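Local coordinates for protein endo-beta-1,4-glucanase (Bacillus licheniformis, PDB 2JEM) that hydrolyses beta-1,4-glucosidic linkages of cellulose-type glucans and, as a family 12 xyloglucanase, attacks the xyloglucan of plant cell walls, at residues A[56-61]-A[79-84]; A[121-126]-A[252-257]; A[138-143]-A[154-159]. The protein carries 1 engineered substitution. One frame throughout, in Å; residues are numbered along the deposited sequence.

Contact 1: A[56-61]-A[79-84]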
loop_
_atom_site.group_PDB
_atom_site.type_symbol
_atom_site.label_atom_id
_atom_site.label_comp_id
_atom_site.label_asym_id
_atom_site.label_seq_id
_atom_site.Cartn_x
_atom_site.Cartn_y
_atom_site.Cartn_z
ATOM N N ASP A 56 -9.374 18.720 -4.806
ATOM C CA ASP A 56 -10.116 19.937 -4.452
ATOM C C ASP A 56 -9.416 20.783 -3.377
ATOM O O ASP A 56 -9.799 21.940 -3.178
ATOM C CB ASP A 56 -11.568 19.602 -4.028
ATOM C CG ASP A 56 -12.384 18.946 -5.145
ATOM O OD1 ASP A 56 -12.134 19.226 -6.343
ATOM O OD2 ASP A 56 -13.298 18.138 -4.829
ATOM N N GLN A 57 -8.392 20.230 -2.719
ATOM C CA GLN A 57 -7.638 20.937 -1.677
ATOM C C GLN A 57 -6.428 21.742 -2.177
ATOM O O GLN A 57 -6.009 22.699 -1.518
ATOM C CB GLN A 57 -7.078 19.968 -0.632
ATOM C CG GLN A 57 -8.046 19.146 0.207
ATOM C CD GLN A 57 -7.301 18.041 1.020
ATOM O OE1 GLN A 57 -6.227 18.271 1.620
ATOM N NE2 GLN A 57 -7.885 16.840 1.036
ATOM N N VAL A 58 -5.828 21.309 -3.293
ATOM C CA VAL A 58 -4.515 21.824 -3.696
ATOM C C VAL A 58 -4.558 22.430 -5.097
ATOM O O VAL A 58 -4.759 21.712 -6.088
ATOM C CB VAL A 58 -3.408 20.725 -3.644
ATOM C CG1 VAL A 58 -2.033 21.321 -4.044
ATOM C CG2 VAL A 58 -3.322 20.076 -2.217
ATOM N N SER A 59 -4.366 23.748 -5.169
ATOM C CA SER A 59 -4.461 24.440 -6.457
ATOM C C SER A 59 -3.242 24.066 -7.270
ATOM O O SER A 59 -2.102 24.104 -6.774
ATOM C CB SER A 59 -4.528 25.957 -6.283
ATOM O OG SER A 59 -5.688 26.315 -5.557
ATOM N N GLY A 60 -3.500 23.684 -8.513
ATOM C CA GLY A 60 -2.437 23.384 -9.459
ATOM C C GLY A 60 -1.841 22.003 -9.317
ATOM O O GLY A 60 -0.740 21.761 -9.838
ATOM N N TRP A 61 -2.524 21.101 -8.600
ATOM C CA TRP A 61 -2.043 19.707 -8.494
ATOM C C TRP A 61 -2.087 19.066 -9.894
ATOM O O TRP A 61 -2.915 19.441 -10.728
ATOM C CB TRP A 61 -2.914 18.889 -7.524
ATOM C CG TRP A 61 -4.230 18.500 -8.134
ATOM C CD1 TRP A 61 -5.384 19.259 -8.162
ATOM C CD2 TRP A 61 -4.521 17.300 -8.863
ATOM N NE1 TRP A 61 -6.372 18.591 -8.854
ATOM C CE2 TRP A 61 -5.871 17.395 -9.303
ATOM C CE3 TRP A 61 -3.769 16.158 -9.209
ATOM C CZ2 TRP A 61 -6.496 16.375 -10.054
ATOM C CZ3 TRP A 61 -4.396 15.133 -9.961
ATOM C CH2 TRP A 61 -5.733 15.263 -10.385
ATOM N N TRP A 79 2.295 18.304 -6.068
ATOM C CA TRP A 79 1.368 18.599 -4.959
ATOM C C TRP A 79 1.942 19.800 -4.198
ATOM O O TRP A 79 2.592 19.638 -3.162
ATOM C CB TRP A 79 1.189 17.345 -4.080
ATOM C CG TRP A 79 0.284 16.333 -4.730
ATOM C CD1 TRP A 79 0.656 15.165 -5.354
ATOM C CD2 TRP A 79 -1.141 16.405 -4.836
ATOM N NE1 TRP A 79 -0.445 14.509 -5.826
ATOM C CE2 TRP A 79 -1.564 15.250 -5.531
ATOM C CE3 TRP A 79 -2.108 17.341 -4.407
ATOM C CZ2 TRP A 79 -2.909 15.002 -5.823
ATOM C CZ3 TRP A 79 -3.452 17.086 -4.689
ATOM C CH2 TRP A 79 -3.838 15.931 -5.385
ATOM N N PRO A 80 1.774 21.011 -4.765
ATOM C CA PRO A 80 2.353 22.206 -4.160
ATOM C C PRO A 80 1.576 22.587 -2.893
ATOM O O PRO A 80 0.654 23.388 -2.946
ATOM C CB PRO A 80 2.213 23.269 -5.263
ATOM C CG PRO A 80 1.093 22.818 -6.092
ATOM C CD PRO A 80 1.039 21.313 -6.011
ATOM N N SER A 81 1.956 21.969 -1.777
ATOM C CA SER A 81 1.259 22.085 -0.511
ATOM C C SER A 81 2.267 21.863 0.597
ATOM O O SER A 81 3.175 21.058 0.462
ATOM C CB SER A 81 0.197 20.985 -0.393
ATOM O OG SER A 81 -0.345 20.907 0.918
ATOM N N ASN A 82 2.093 22.551 1.707
ATOM C CA ASN A 82 2.868 22.194 2.885
ATOM C C ASN A 82 1.968 21.766 4.045
ATOM O O ASN A 82 2.412 21.765 5.186
ATOM C CB ASN A 82 3.820 23.328 3.278
ATOM C CG ASN A 82 3.166 24.691 3.178
ATOM O OD1 ASN A 82 2.010 24.865 3.562
ATOM N ND2 ASN A 82 3.897 25.661 2.625
ATOM N N THR A 83 0.712 21.415 3.757
ATOM C CA THR A 83 -0.170 20.847 4.792
ATOM C C THR A 83 0.143 19.369 4.980
ATOM O O THR A 83 0.655 18.705 4.071
ATOM C CB THR A 83 -1.686 21.011 4.507
ATOM O OG1 THR A 83 -2.049 20.245 3.352
ATOM C CG2 THR A 83 -2.067 22.472 4.309
ATOM N N SER A 84 -0.186 18.854 6.159
ATOM C CA SER A 84 0.265 17.529 6.563
ATOM C C SER A 84 -0.707 16.399 6.209
ATOM O O SER A 84 -0.482 15.259 6.589
ATOM C CB SER A 84 0.562 17.512 8.058
ATOM O OG SER A 84 -0.661 17.558 8.780
HETATM O O HOH W 1 -4.766 20.471 2.731
HETATM O O HOH W 2 -0.902 25.296 -4.687
#

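Contact 2: A[121-126]-A[252-257]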
loop_
_atom_site.group_PDB
_atom_site.type_symbol
_atom_site.label_atom_id
_atom_site.label_comp_id
_atom_site.label_asym_id
_atom_site.label_seq_id
_atom_site.Cartn_x
_atom_site.Cartn_y
_atom_site.Cartn_z
ATOM N N LYS A 121 7.691 -8.819 -4.770
ATOM C CA LYS A 121 8.973 -8.278 -5.198
ATOM C C LYS A 121 8.732 -6.853 -5.644
ATOM O O LYS A 121 7.778 -6.603 -6.393
ATOM C CB LYS A 121 9.549 -9.083 -6.373
ATOM C CG LYS A 121 9.440 -10.607 -6.247
ATOM C CD LYS A 121 9.997 -11.325 -7.477
ATOM C CE LYS A 121 9.148 -11.105 -8.736
ATOM N NZ LYS A 121 9.301 -12.220 -9.722
ATOM N N VAL A 122 9.579 -5.933 -5.194
ATOM C CA VAL A 122 9.542 -4.588 -5.738
ATOM C C VAL A 122 10.962 -4.023 -5.815
ATOM O O VAL A 122 11.762 -4.248 -4.915
ATOM C CB VAL A 122 8.571 -3.642 -4.947
ATOM C CG1 VAL A 122 9.147 -3.220 -3.606
ATOM C CG2 VAL A 122 8.207 -2.412 -5.806
ATOM N N SER A 123 11.258 -3.326 -6.913
ATOM C CA SER A 123 12.450 -2.482 -7.005
ATOM C C SER A 123 11.969 -1.153 -7.564
ATOM O O SER A 123 11.182 -1.118 -8.520
ATOM C CB SER A 123 13.480 -3.092 -7.924
ATOM O OG SER A 123 13.873 -4.369 -7.471
ATOM N N TYR A 124 12.404 -0.060 -6.964
ATOM C CA TYR A 124 11.908 1.241 -7.387
ATOM C C TYR A 124 12.966 2.304 -7.105
ATOM O O TYR A 124 13.959 2.054 -6.406
ATOM C CB TYR A 124 10.596 1.566 -6.642
ATOM C CG TYR A 124 10.863 1.927 -5.205
ATOM C CD1 TYR A 124 11.003 0.923 -4.226
ATOM C CD2 TYR A 124 11.011 3.265 -4.821
ATOM C CE1 TYR A 124 11.275 1.242 -2.913
ATOM C CE2 TYR A 124 11.293 3.601 -3.487
ATOM C CZ TYR A 124 11.416 2.578 -2.544
ATOM O OH TYR A 124 11.704 2.919 -1.245
ATOM N N SER A 125 12.748 3.494 -7.657
ATOM C CA SER A 125 13.611 4.629 -7.378
ATOM C C SER A 125 12.741 5.863 -7.425
ATOM O O SER A 125 12.031 6.062 -8.411
ATOM C CB SER A 125 14.710 4.750 -8.421
ATOM O OG SER A 125 15.557 5.843 -8.084
ATOM N N ILE A 126 12.760 6.629 -6.337
ATOM C CA ILE A 126 12.105 7.933 -6.261
ATOM C C ILE A 126 13.066 9.117 -6.475
ATOM O O ILE A 126 14.155 9.184 -5.883
ATOM C CB ILE A 126 11.335 8.110 -4.903
ATOM C CG1 ILE A 126 10.173 7.103 -4.790
ATOM C CG2 ILE A 126 10.785 9.545 -4.744
ATOM C CD1 ILE A 126 9.520 7.079 -3.364
ATOM N N ASN A 252 9.954 5.502 -10.464
ATOM C CA ASN A 252 9.972 4.459 -11.467
ATOM C C ASN A 252 10.099 3.132 -10.735
ATOM O O ASN A 252 10.879 2.994 -9.804
ATOM C CB ASN A 252 11.140 4.625 -12.443
ATOM C CG ASN A 252 11.179 3.510 -13.496
ATOM O OD1 ASN A 252 12.020 2.593 -13.421
ATOM N ND2 ASN A 252 10.243 3.547 -14.424
ATOM N N ILE A 253 9.314 2.171 -11.188
ATOM C CA ILE A 253 9.292 0.831 -10.635
ATOM C C ILE A 253 9.804 -0.112 -11.716
ATOM O O ILE A 253 9.268 -0.166 -12.843
ATOM C CB ILE A 253 7.869 0.456 -10.166
ATOM C CG1 ILE A 253 7.489 1.301 -8.951
ATOM C CG2 ILE A 253 7.783 -1.021 -9.774
ATOM C CD1 ILE A 253 5.976 1.329 -8.703
ATOM N N SER A 254 10.872 -0.825 -11.374
ATOM C CA SER A 254 11.552 -1.702 -12.349
ATOM C C SER A 254 11.313 -3.193 -12.118
ATOM O O SER A 254 11.709 -4.022 -12.942
ATOM C CB SER A 254 13.051 -1.427 -12.350
ATOM O OG SER A 254 13.635 -1.700 -11.084
ATOM N N ASN A 255 10.730 -3.538 -10.973
ATOM C CA ASN A 255 10.342 -4.921 -10.700
ATOM C C ASN A 255 9.085 -4.897 -9.828
ATOM O O ASN A 255 9.008 -4.120 -8.866
ATOM C CB ASN A 255 11.498 -5.681 -10.010
ATOM C CG ASN A 255 11.329 -7.208 -10.068
ATOM O OD1 ASN A 255 10.906 -7.763 -11.077
ATOM N ND2 ASN A 255 11.653 -7.880 -8.970
ATOM N N TRP A 256 8.103 -5.737 -10.169
ATOM C CA TRP A 256 6.872 -5.846 -9.382
ATOM C C TRP A 256 6.176 -7.193 -9.586
ATOM O O TRP A 256 5.968 -7.623 -10.721
ATOM C CB TRP A 256 5.858 -4.778 -9.792
ATOM C CG TRP A 256 4.516 -5.046 -9.233
ATOM C CD1 TRP A 256 3.403 -5.510 -9.908
ATOM C CD2 TRP A 256 4.119 -4.881 -7.864
ATOM N NE1 TRP A 256 2.354 -5.644 -9.032
ATOM C CE2 TRP A 256 2.761 -5.266 -7.774
ATOM C CE3 TRP A 256 4.785 -4.452 -6.703
ATOM C CZ2 TRP A 256 2.037 -5.206 -6.569
ATOM C CZ3 TRP A 256 4.073 -4.420 -5.494
ATOM C CH2 TRP A 256 2.716 -4.793 -5.441
ATOM N N ASP A 257 5.772 -7.813 -8.484
ATOM C CA ASP A 257 4.890 -8.984 -8.542
ATOM C C ASP A 257 4.403 -9.281 -7.139
ATOM O O ASP A 257 5.066 -8.964 -6.162
ATOM C CB ASP A 257 5.600 -10.228 -9.116
ATOM C CG ASP A 257 5.278 -10.482 -10.607
ATOM O OD1 ASP A 257 4.110 -10.345 -11.047
ATOM O OD2 ASP A 257 6.209 -10.832 -11.345
HETATM O O HOH W 3 12.812 -6.723 -6.546
#

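Contact 3: A[138-143]-A[154-159]. Engineered in segment 154-159: Gln155 (natural residue Glu).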
loop_
_atom_site.group_PDB
_atom_site.type_symbol
_atom_site.label_atom_id
_atom_site.label_comp_id
_atom_site.label_asym_id
_atom_site.label_seq_id
_atom_site.Cartn_x
_atom_site.Cartn_y
_atom_site.Cartn_z
ATOM N N ILE A 138 -1.562 -3.352 2.753
ATOM C CA ILE A 138 -2.213 -4.659 2.765
ATOM C C ILE A 138 -3.508 -4.483 3.537
ATOM O O ILE A 138 -3.506 -4.007 4.667
ATOM C CB ILE A 138 -1.318 -5.763 3.416
ATOM C CG1 ILE A 138 0.054 -5.883 2.709
ATOM C CG2 ILE A 138 -2.054 -7.120 3.467
ATOM C CD1 ILE A 138 1.236 -5.212 3.483
ATOM N N TRP A 139 -4.603 -4.849 2.891
ATOM C CA TRP A 139 -5.966 -4.684 3.437
ATOM C C TRP A 139 -6.539 -6.033 3.832
ATOM O O TRP A 139 -6.429 -7.019 3.074
ATOM C CB TRP A 139 -6.885 -3.989 2.419
ATOM C CG TRP A 139 -6.415 -2.617 2.053
ATOM C CD1 TRP A 139 -5.794 -2.245 0.898
ATOM C CD2 TRP A 139 -6.530 -1.424 2.857
ATOM N NE1 TRP A 139 -5.499 -0.884 0.931
ATOM C CE2 TRP A 139 -5.950 -0.360 2.118
ATOM C CE3 TRP A 139 -7.058 -1.156 4.133
ATOM C CZ2 TRP A 139 -5.888 0.959 2.612
ATOM C CZ3 TRP A 139 -7.004 0.166 4.632
ATOM C CH2 TRP A 139 -6.413 1.207 3.864
ATOM N N LEU A 140 -7.159 -6.061 5.011
ATOM C CA LEU A 140 -7.817 -7.257 5.529
ATOM C C LEU A 140 -9.273 -7.005 5.899
ATOM O O LEU A 140 -9.636 -5.882 6.297
ATOM C CB LEU A 140 -7.090 -7.843 6.731
ATOM C CG LEU A 140 -5.658 -8.310 6.518
ATOM C CD1 LEU A 140 -4.710 -7.156 6.856
ATOM C CD2 LEU A 140 -5.360 -9.510 7.400
ATOM N N HIS A 141 -10.076 -8.064 5.773
ATOM C CA HIS A 141 -11.509 -8.077 6.133
ATOM C C HIS A 141 -11.852 -9.390 6.868
ATOM O O HIS A 141 -11.119 -10.394 6.781
ATOM C CB HIS A 141 -12.399 -8.036 4.875
ATOM C CG HIS A 141 -12.369 -6.748 4.118
ATOM N ND1 HIS A 141 -11.435 -6.487 3.141
ATOM C CD2 HIS A 141 -13.216 -5.690 4.127
ATOM C CE1 HIS A 141 -11.673 -5.296 2.618
ATOM N NE2 HIS A 141 -12.746 -4.791 3.201
ATOM N N ASN A 142 -12.989 -9.384 7.573
ATOM C CA ASN A 142 -13.595 -10.630 8.047
ATOM C C ASN A 142 -14.252 -11.389 6.900
ATOM O O ASN A 142 -14.287 -12.613 6.899
ATOM C CB ASN A 142 -14.645 -10.343 9.138
ATOM C CG ASN A 142 -14.020 -10.031 10.478
ATOM O OD1 ASN A 142 -13.016 -10.633 10.860
ATOM N ND2 ASN A 142 -14.625 -9.098 11.217
ATOM N N THR A 143 -14.776 -10.665 5.919
ATOM C CA THR A 143 -15.438 -11.326 4.791
ATOM C C THR A 143 -14.455 -11.740 3.696
ATOM O O THR A 143 -13.412 -11.099 3.501
ATOM C CB THR A 143 -16.557 -10.436 4.178
ATOM O OG1 THR A 143 -17.181 -11.145 3.092
ATOM C CG2 THR A 143 -15.994 -9.118 3.653
ATOM N N ASP A 154 -8.602 -4.246 9.058
ATOM C CA ASP A 154 -7.182 -3.931 9.342
ATOM C C ASP A 154 -6.449 -3.481 8.101
ATOM O O ASP A 154 -6.769 -3.932 6.997
ATOM C CB ASP A 154 -6.430 -5.144 9.908
ATOM C CG ASP A 154 -7.146 -5.766 11.102
ATOM O OD1 ASP A 154 -8.068 -6.569 10.862
ATOM O OD2 ASP A 154 -6.775 -5.460 12.262
ATOM N N GLN A 155 -5.471 -2.597 8.311
ATOM C CA GLN A 155 -4.556 -2.146 7.277
ATOM C C GLN A 155 -3.150 -2.443 7.816
ATOM O O GLN A 155 -2.864 -2.157 8.986
ATOM C CB GLN A 155 -4.730 -0.633 7.058
ATOM C CG GLN A 155 -3.759 -0.044 6.006
ATOM C CD GLN A 155 -3.863 1.463 5.922
ATOM O OE1 GLN A 155 -4.535 2.102 6.752
ATOM N NE2 GLN A 155 -3.194 2.052 4.932
ATOM N N ILE A 156 -2.280 -3.009 6.972
ATOM C CA ILE A 156 -0.859 -3.157 7.313
ATOM C C ILE A 156 -0.059 -2.331 6.296
ATOM O O ILE A 156 -0.254 -2.466 5.061
ATOM C CB ILE A 156 -0.387 -4.638 7.261
ATOM C CG1 ILE A 156 -1.259 -5.512 8.202
ATOM C CG2 ILE A 156 1.127 -4.745 7.606
ATOM C CD1 ILE A 156 -1.075 -7.054 7.941
ATOM N N MET A 157 0.791 -1.444 6.805
ATOM C CA MET A 157 1.717 -0.733 5.928
ATOM C C MET A 157 3.156 -1.173 6.161
ATOM O O MET A 157 3.611 -1.301 7.306
ATOM C CB MET A 157 1.581 0.768 6.113
ATOM C CG MET A 157 0.252 1.296 5.560
ATOM S SD MET A 157 0.160 3.093 5.790
ATOM C CE MET A 157 1.225 3.678 4.485
ATOM N N ILE A 158 3.871 -1.402 5.068
ATOM C CA ILE A 158 5.277 -1.740 5.178
ATOM C C ILE A 158 6.069 -0.709 4.397
ATOM O O ILE A 158 6.112 -0.746 3.182
ATOM C CB ILE A 158 5.588 -3.181 4.682
ATOM C CG1 ILE A 158 4.690 -4.220 5.389
ATOM C CG2 ILE A 158 7.088 -3.481 4.913
ATOM C CD1 ILE A 158 4.821 -5.646 4.749
ATOM N N TRP A 159 6.650 0.257 5.118
ATOM C CA TRP A 159 7.310 1.400 4.490
ATOM C C TRP A 159 8.756 1.076 4.111
ATOM O O TRP A 159 9.608 0.772 4.981
ATOM C CB TRP A 159 7.342 2.602 5.419
ATOM C CG TRP A 159 6.069 3.141 5.943
ATOM C CD1 TRP A 159 4.931 2.454 6.313
ATOM C CD2 TRP A 159 5.827 4.512 6.255
ATOM N NE1 TRP A 159 3.988 3.333 6.806
ATOM C CE2 TRP A 159 4.518 4.597 6.796
ATOM C CE3 TRP A 159 6.593 5.682 6.130
ATOM C CZ2 TRP A 159 3.942 5.817 7.192
ATOM C CZ3 TRP A 159 6.034 6.900 6.540
ATOM C CH2 TRP A 159 4.712 6.954 7.074
#

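Contact 1: A[56-61]-A[79-84]
Trp79 takes the CB of Trp61 on one face of its indole and Val58 at its edge. The ring reaches the 56-61 loop because CG is set opposite the carbonyl carbon (chi1 -76°), bringing the indole back although CB leaves its backbone pointing away. Over the face sits the methylene of Trp61, whose CB is 3.7 Å from the centroid of the Trp79 six-membered ring, a CH-pi contact. The two indoles point the same way with planes 13° apart, yet they are slid so far that they barely overlap. Val58 comes in near the plane, with CB 3.7 Å from Trp79 CE3. Were Trp79 cut back to alanine, the Trp61 methylene would probably lose its aromatic partner, a gap would open beside Val58, and Gln63 would be deprived of the indole N-H it accepts. Pro80, centre of an inverse gamma turn, presses CD to 3.6 Å from Val58 CG1 and brings CG to 3.5 Å from Ser59 O. Here the 56-61 loop makes a type II beta turn from Val58 to Trp61, with Gly60 at a positive phi of 81° that favours glycine; one water donates to both Ser59 O and Pro80 O, tying the backbones together. Ser81 adds CB, 4.1 Å from Val58 CG2, while its OG accepts from Thr83 N at 3.1 Å in an ST turn. A second water bonds with Thr83 OG1 at 2.8 Å and donates to Gln57 OE1; Thr83 OG1 has a further partner in Lys87. The contact thus lies at one end of an antiparallel pair: 56-61 leads into strand 62-67, while the chain leaves strand 72-79 through the second segment on its way to strand 91-95.

Contact 2: A[121-126]-A[252-257]
A classic beta bulge interrupts this antiparallel strand pair where Ser254 and Asn255 both face Ser123. Ser123 O accepts from Ser254 N at 2.9 Å and, weakly, from Asn255 N at 3.5 Å, so one carbonyl serves two successive amides. Ser123 N returns a bond to Asn255 O. Beyond the bulge the ladder resumes one residue out of step, with Ser125 and Asn252 exchanging backbone bonds; at the other end Lys121 and Asp257 do the same. These strands, 118-128 and 247-260, are neighbours in the six-stranded antiparallel sheet of the family 12 beta-sandwich. On its inner side, Val122 CG2 meets the rim of the Trp256 indole near its plane, 4.1 Å from CE3, and Tyr124 CB lies 3.9 Å from Ile253 CG1. With CG between the backbone N and the carbonyl carbon (chi1 74°), the Tyr124 ring leads away from Ile253 and meets Phe240 of strand 234-244, while Val122 and Trp256 both touch Tyr136 of strand 131-141. The other side is polar. A water accepts a hydrogen bond from Asn255 ND2 at 2.9 Å and bonds with Ser123 OG at 2.7 Å. Lys121 and Asp257 run side by side, but their salt bridge is long, NZ to OD2 3.8 Å, and doubtful since each residue has two conformers; Asp257 OD1 also pairs with Lys42 and bonds with Tyr46 OH.

Contact 3: A[138-143]-A[154-159]
Ile138 and Ile156 face each other at the apolar centre of this antiparallel pair, their CB atoms 4.1 Å apart. A chi2 of 103°, well off a staggered value, goes with a terminal methyl of Ile138 that lies close to the Ile156 carbonyl and reaches Ile158, CD1 to CD1 3.8 Å. On the same side Leu140 CD1 approaches Ile156 CD1 at 3.8 Å. Main-chain bonds fix the register: Ile138 and Ile156 exchange bonds, each 2.8 Å from N to O, and Leu140 N donates to Asp154 O, with a weak return bond. On the opposite face, Trp139 and Gln155, an engineered residue replacing the natural glutamate, form a non-hydrogen-bonded pair; in this family 12 beta-sandwich that face probably lines the substrate cleft, as in relatives. With CG opposite the backbone N (chi1 178°) and the chain extended beyond it, Gln155 runs alongside the indole; CG lies over one ring face, 3.8 Å from the centroid of the Trp139 six-membered ring, and the amide is turned 20° from the ring plane. Both ends of the amide are held: NE2 donates to Asp137 OD1, just before Ile138, and OE1 accepts from Trp197 NE1. Asp154 finishes the polar edge through a salt bridge to Lys233 and a bond from Asn198. Strand 195-204 runs parallel beside 154-163, strand 234-244 borders 131-141 antiparallel, and helix 215-225 covers Ile156 and Ile158.

Contacts 2 and 3 sit on opposite sides of the chain's centre, one in each sheet of the sandwich; their centres are 21 Å apart and their nearest atoms about 6 Å. Strands 118-128 and 131-141 follow each other in sequence, so the chain passes directly from one sheet to the other. Val122 and Tyr124 of contact 2 pack on Leu160, further along the strand that holds 154-159. Contact 1 lies apart, its nearest atoms about 12 Å from contact 2 and about 10 Å from contact 3. By analogy with family 12 relatives, it is contact 3, through its Trp139 and Gln155 side, that probably borders the active site.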